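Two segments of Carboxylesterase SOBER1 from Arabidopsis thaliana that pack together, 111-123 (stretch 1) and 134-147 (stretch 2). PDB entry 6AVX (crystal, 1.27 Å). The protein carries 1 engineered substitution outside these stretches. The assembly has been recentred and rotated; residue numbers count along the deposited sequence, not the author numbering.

Stretch 1 111-123: GALTLASVLLYPK
Stretch 2 (134-147) WVPFTSSIISQFPE

The helix that enters at G111 and runs through L119 of SOBER1 packs against a loop (134-138), a 3-10 segment (139-144) and a closing loop, burying 623 Å² without one hydrogen bond between the stretches; shape does the work. Residues 111-118 keep helical phi/psi near -60/-45. Both chains advance in the same direction: CA atoms pair A112 with W134 (5.1 Å), L120 with F145 (4.9 Å) and P122 with P146 (5.3 Å). Between the first two pairs, T138 to S140 stand clear of the helix, I141 turns back toward it, and I142 and S143 make no contact. A112, L115, A116 and L119 line the helix face; L113 and S117 point away, S117 OG donating to L113 O (2.8 Å).

At the first end, the small A112 lets the loop come close. Its CB lies 3.9 Å from the W134 five-membered-ring centroid and 3.4 Å from W134 O; W134 (phi/psi -155/169, chi1 p, chi2 93°) points CA-to-CB away from the helix, yet one indole face lies against this methyl. P136 (-95/24, C-gamma endo) fits alongside, its CG 3.5 Å from A112 O and 4.1 Å from A116 CB. L115 (t, p) reaches V135 CG2 with CD2 at 4.2 Å.

F137 (-158/169, chi1 38°, chi2 38°) swings its ring end toward the helix, where A116 offers only a methyl: A116 CB to F137 CE2 is 3.6 Å. L119 CD1 meets the ring edge at F137 CZ, 4.2 Å away.

F145 (-70/123, chi1 m, chi2 -14°) points sideways: its face takes L119 (m, t), CB 3.7 Å from the ring centroid, and its edge L120 (m, t), which starts away but bends back, CD2 3.8 Å from F145 CD1 and 4.2 Å from I141 CG1.

P146 (-61/154, C-gamma exo) closes the seam: lacking an N-H, it sets CD 3.3 Å from L119 O, buried without a hydrogen-bond partner, and CG 3.4 Å from Y121 O.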

# COMPACT_ATOMS: atom_id res chain seq x y z
N GLY A 111 3.30 -1.16 0.75
CA GLY A 111 2.60 -0.71 -0.45
C GLY A 111 2.00 -1.87 -1.24
O GLY A 111 0.87 -1.78 -1.72
N ALA A 112 2.75 -2.96 -1.39
CA ALA A 112 2.18 -4.18 -1.97
C ALA A 112 0.97 -4.63 -1.17
O ALA A 112 -0.07 -5.00 -1.74
CB ALA A 112 3.25 -5.26 -2.00
N LEU A 113 1.06 -4.57 0.16
CA LEU A 113 -0.07 -4.98 0.99
C LEU A 113 -1.23 -4.02 0.84
O LEU A 113 -2.39 -4.45 0.84
CB LEU A 113 0.36 -5.09 2.44
CG LEU A 113 -0.74 -5.53 3.41
CD1 LEU A 113 -1.40 -6.82 2.99
CD2 LEU A 113 -0.16 -5.64 4.80
N THR A 114 -0.95 -2.73 0.74
CA THR A 114 -1.99 -1.74 0.47
C THR A 114 -2.78 -2.12 -0.77
O THR A 114 -4.01 -2.13 -0.77
CB THR A 114 -1.38 -0.34 0.31
OG1 THR A 114 -0.93 0.13 1.58
CG2 THR A 114 -2.36 0.67 -0.26
N LEU A 115 -2.06 -2.41 -1.85
CA LEU A 115 -2.73 -2.73 -3.10
C LEU A 115 -3.61 -3.96 -2.94
O LEU A 115 -4.78 -3.95 -3.34
CB LEU A 115 -1.69 -2.97 -4.19
CG LEU A 115 -2.31 -3.11 -5.57
CD1 LEU A 115 -2.68 -1.76 -6.13
CD2 LEU A 115 -1.37 -3.85 -6.52
N ALA A 116 -3.06 -5.03 -2.39
CA ALA A 116 -3.83 -6.26 -2.23
C ALA A 116 -5.04 -6.03 -1.35
O ALA A 116 -6.14 -6.55 -1.62
CB ALA A 116 -2.93 -7.33 -1.63
N SER A 117 -4.87 -5.25 -0.28
CA SER A 117 -5.96 -5.05 0.67
C SER A 117 -7.09 -4.25 0.05
O SER A 117 -8.26 -4.55 0.27
CB SER A 117 -5.44 -4.35 1.92
OG SER A 117 -4.49 -5.15 2.62
N VAL A 118 -6.76 -3.19 -0.69
CA VAL A 118 -7.78 -2.37 -1.32
C VAL A 118 -8.53 -3.17 -2.38
O VAL A 118 -9.77 -3.13 -2.45
CB VAL A 118 -7.15 -1.10 -1.89
CG1 VAL A 118 -8.12 -0.39 -2.81
CG2 VAL A 118 -6.66 -0.20 -0.75
N LEU A 119 -7.79 -3.90 -3.21
CA LEU A 119 -8.42 -4.56 -4.35
C LEU A 119 -9.31 -5.72 -3.94
O LEU A 119 -10.18 -6.13 -4.73
CB LEU A 119 -7.36 -5.06 -5.34
CG LEU A 119 -6.48 -4.01 -6.01
CD1 LEU A 119 -5.36 -4.66 -6.82
CD2 LEU A 119 -7.31 -3.10 -6.88
N LEU A 120 -9.10 -6.27 -2.76
CA LEU A 120 -9.92 -7.38 -2.28
C LEU A 120 -10.99 -6.93 -1.29
O LEU A 120 -11.76 -7.77 -0.82
CB LEU A 120 -9.04 -8.46 -1.65
CG LEU A 120 -8.24 -9.25 -2.69
CD1 LEU A 120 -7.08 -9.99 -2.04
CD2 LEU A 120 -9.15 -10.24 -3.45
N TYR A 121 -11.06 -5.65 -0.94
CA TYR A 121 -12.04 -5.22 0.05
C TYR A 121 -13.43 -5.14 -0.59
O TYR A 121 -13.56 -4.71 -1.74
CB TYR A 121 -11.65 -3.84 0.64
CG TYR A 121 -12.36 -3.64 1.95
CD1 TYR A 121 -13.38 -2.71 2.11
CD2 TYR A 121 -12.05 -4.43 3.04
CE1 TYR A 121 -14.06 -2.58 3.29
CE2 TYR A 121 -12.73 -4.31 4.24
CZ TYR A 121 -13.74 -3.37 4.35
OH TYR A 121 -14.44 -3.25 5.54
N PRO A 122 -14.50 -5.55 0.12
CA PRO A 122 -15.82 -5.60 -0.52
C PRO A 122 -16.43 -4.25 -0.84
O PRO A 122 -17.42 -4.22 -1.58
CB PRO A 122 -16.68 -6.36 0.49
CG PRO A 122 -15.72 -7.17 1.28
CD PRO A 122 -14.47 -6.33 1.37
N LYS A 123 -15.91 -3.16 -0.29
CA LYS A 123 -16.47 -1.83 -0.45
C LYS A 123 -15.46 -0.87 -1.08
O LYS A 123 -14.25 -1.06 -0.95
CB LYS A 123 -16.92 -1.28 0.90
CG LYS A 123 -18.01 -2.17 1.51
CD LYS A 123 -18.44 -1.72 2.87
CE LYS A 123 -19.48 -2.68 3.44
NZ LYS A 123 -19.79 -2.36 4.85
N TRP A 134 4.90 -3.14 -5.24
CA TRP A 134 4.87 -4.07 -6.36
C TRP A 134 3.53 -4.80 -6.31
O TRP A 134 2.80 -4.70 -5.33
CB TRP A 134 6.04 -5.04 -6.31
CG TRP A 134 6.05 -5.98 -5.13
CD1 TRP A 134 5.52 -7.24 -5.09
CD2 TRP A 134 6.67 -5.78 -3.86
NE1 TRP A 134 5.76 -7.81 -3.88
CE2 TRP A 134 6.48 -6.95 -3.10
CE3 TRP A 134 7.40 -4.73 -3.30
CZ2 TRP A 134 6.97 -7.09 -1.80
CZ3 TRP A 134 7.89 -4.86 -2.02
CH2 TRP A 134 7.69 -6.05 -1.29
N VAL A 135 3.22 -5.52 -7.38
CA VAL A 135 1.98 -6.29 -7.46
C VAL A 135 2.25 -7.65 -6.82
O VAL A 135 3.06 -8.42 -7.35
CB VAL A 135 1.52 -6.45 -8.91
CG1 VAL A 135 0.21 -7.23 -8.96
CG2 VAL A 135 1.32 -5.07 -9.54
N PRO A 136 1.61 -7.99 -5.69
CA PRO A 136 2.04 -9.16 -4.93
C PRO A 136 1.27 -10.42 -5.25
O PRO A 136 1.23 -11.35 -4.44
CB PRO A 136 1.80 -8.73 -3.49
CG PRO A 136 0.57 -7.95 -3.59
CD PRO A 136 0.66 -7.19 -4.90
N PHE A 137 0.69 -10.48 -6.44
CA PHE A 137 -0.04 -11.66 -6.88
C PHE A 137 -0.12 -11.63 -8.40
O PHE A 137 0.24 -10.65 -9.04
CB PHE A 137 -1.41 -11.82 -6.17
CG PHE A 137 -2.18 -10.53 -5.92
CD1 PHE A 137 -2.19 -9.49 -6.84
CD2 PHE A 137 -2.94 -10.38 -4.77
CE1 PHE A 137 -2.93 -8.33 -6.60
CE2 PHE A 137 -3.68 -9.25 -4.53
CZ PHE A 137 -3.68 -8.22 -5.44
N THR A 138 -0.55 -12.75 -8.98
CA THR A 138 -0.71 -12.86 -10.42
C THR A 138 -2.13 -12.46 -10.81
O THR A 138 -3.00 -12.20 -9.97
CB THR A 138 -0.47 -14.29 -10.91
OG1 THR A 138 -1.59 -15.11 -10.53
CG2 THR A 138 0.83 -14.90 -10.35
N SER A 139 -2.38 -12.43 -12.12
CA SER A 139 -3.71 -12.10 -12.61
C SER A 139 -4.76 -13.15 -12.23
O SER A 139 -5.95 -12.87 -12.39
CB SER A 139 -3.68 -11.93 -14.12
OG SER A 139 -3.24 -13.12 -14.71
N SER A 140 -4.37 -14.31 -11.71
CA SER A 140 -5.36 -15.30 -11.27
C SER A 140 -6.29 -14.75 -10.19
O SER A 140 -7.42 -15.23 -10.06
CB SER A 140 -4.68 -16.57 -10.74
OG SER A 140 -3.95 -16.30 -9.57
N ILE A 141 -5.85 -13.73 -9.44
CA ILE A 141 -6.67 -13.19 -8.37
C ILE A 141 -7.71 -12.18 -8.85
O ILE A 141 -8.63 -11.85 -8.11
CB ILE A 141 -5.77 -12.52 -7.31
CG1 ILE A 141 -6.52 -12.22 -6.02
CG2 ILE A 141 -5.21 -11.21 -7.80
CD1 ILE A 141 -6.92 -13.41 -5.27
N ILE A 142 -7.56 -11.64 -10.07
CA ILE A 142 -8.38 -10.52 -10.50
C ILE A 142 -9.86 -10.87 -10.46
O ILE A 142 -10.69 -10.02 -10.14
CB ILE A 142 -7.93 -10.03 -11.89
CG1 ILE A 142 -6.56 -9.34 -11.78
CG2 ILE A 142 -8.97 -9.09 -12.49
CD1 ILE A 142 -5.93 -8.95 -13.10
N SER A 143 -10.21 -12.11 -10.78
CA SER A 143 -11.60 -12.54 -10.76
C SER A 143 -12.22 -12.42 -9.38
O SER A 143 -13.45 -12.48 -9.27
CB SER A 143 -11.68 -13.98 -11.25
OG SER A 143 -10.88 -14.84 -10.46
N GLN A 144 -11.42 -12.26 -8.33
CA GLN A 144 -11.92 -12.19 -6.98
C GLN A 144 -12.00 -10.77 -6.44
O GLN A 144 -12.44 -10.58 -5.30
CB GLN A 144 -11.06 -13.06 -6.06
CG GLN A 144 -10.86 -14.49 -6.57
CD GLN A 144 -12.16 -15.14 -7.04
OE1 GLN A 144 -12.26 -15.52 -8.22
NE2 GLN A 144 -13.12 -15.30 -6.15
N PHE A 145 -11.60 -9.77 -7.21
CA PHE A 145 -11.71 -8.40 -6.73
C PHE A 145 -13.19 -8.02 -6.69
O PHE A 145 -13.87 -8.11 -7.72
CB PHE A 145 -10.99 -7.44 -7.65
CG PHE A 145 -9.49 -7.61 -7.70
CD1 PHE A 145 -8.80 -8.36 -6.78
CD2 PHE A 145 -8.77 -6.98 -8.70
CE1 PHE A 145 -7.41 -8.46 -6.86
CE2 PHE A 145 -7.41 -7.08 -8.78
CZ PHE A 145 -6.72 -7.82 -7.86
N PRO A 146 -13.72 -7.60 -5.54
CA PRO A 146 -15.14 -7.23 -5.48
C PRO A 146 -15.48 -6.08 -6.41
O PRO A 146 -14.65 -5.21 -6.70
CB PRO A 146 -15.32 -6.86 -4.01
CG PRO A 146 -14.31 -7.68 -3.30
CD PRO A 146 -13.11 -7.63 -4.20
N GLU A 147 -16.74 -6.03 -6.81
CA GLU A 147 -17.20 -5.02 -7.74
C GLU A 147 -16.86 -3.62 -7.24
O GLU A 147 -16.35 -2.78 -8.00
CB GLU A 147 -18.70 -5.16 -7.95
CG GLU A 147 -19.27 -4.10 -8.87
CD GLU A 147 -20.76 -4.23 -9.10
OE1 GLU A 147 -21.38 -5.20 -8.62
OE2 GLU A 147 -21.33 -3.35 -9.78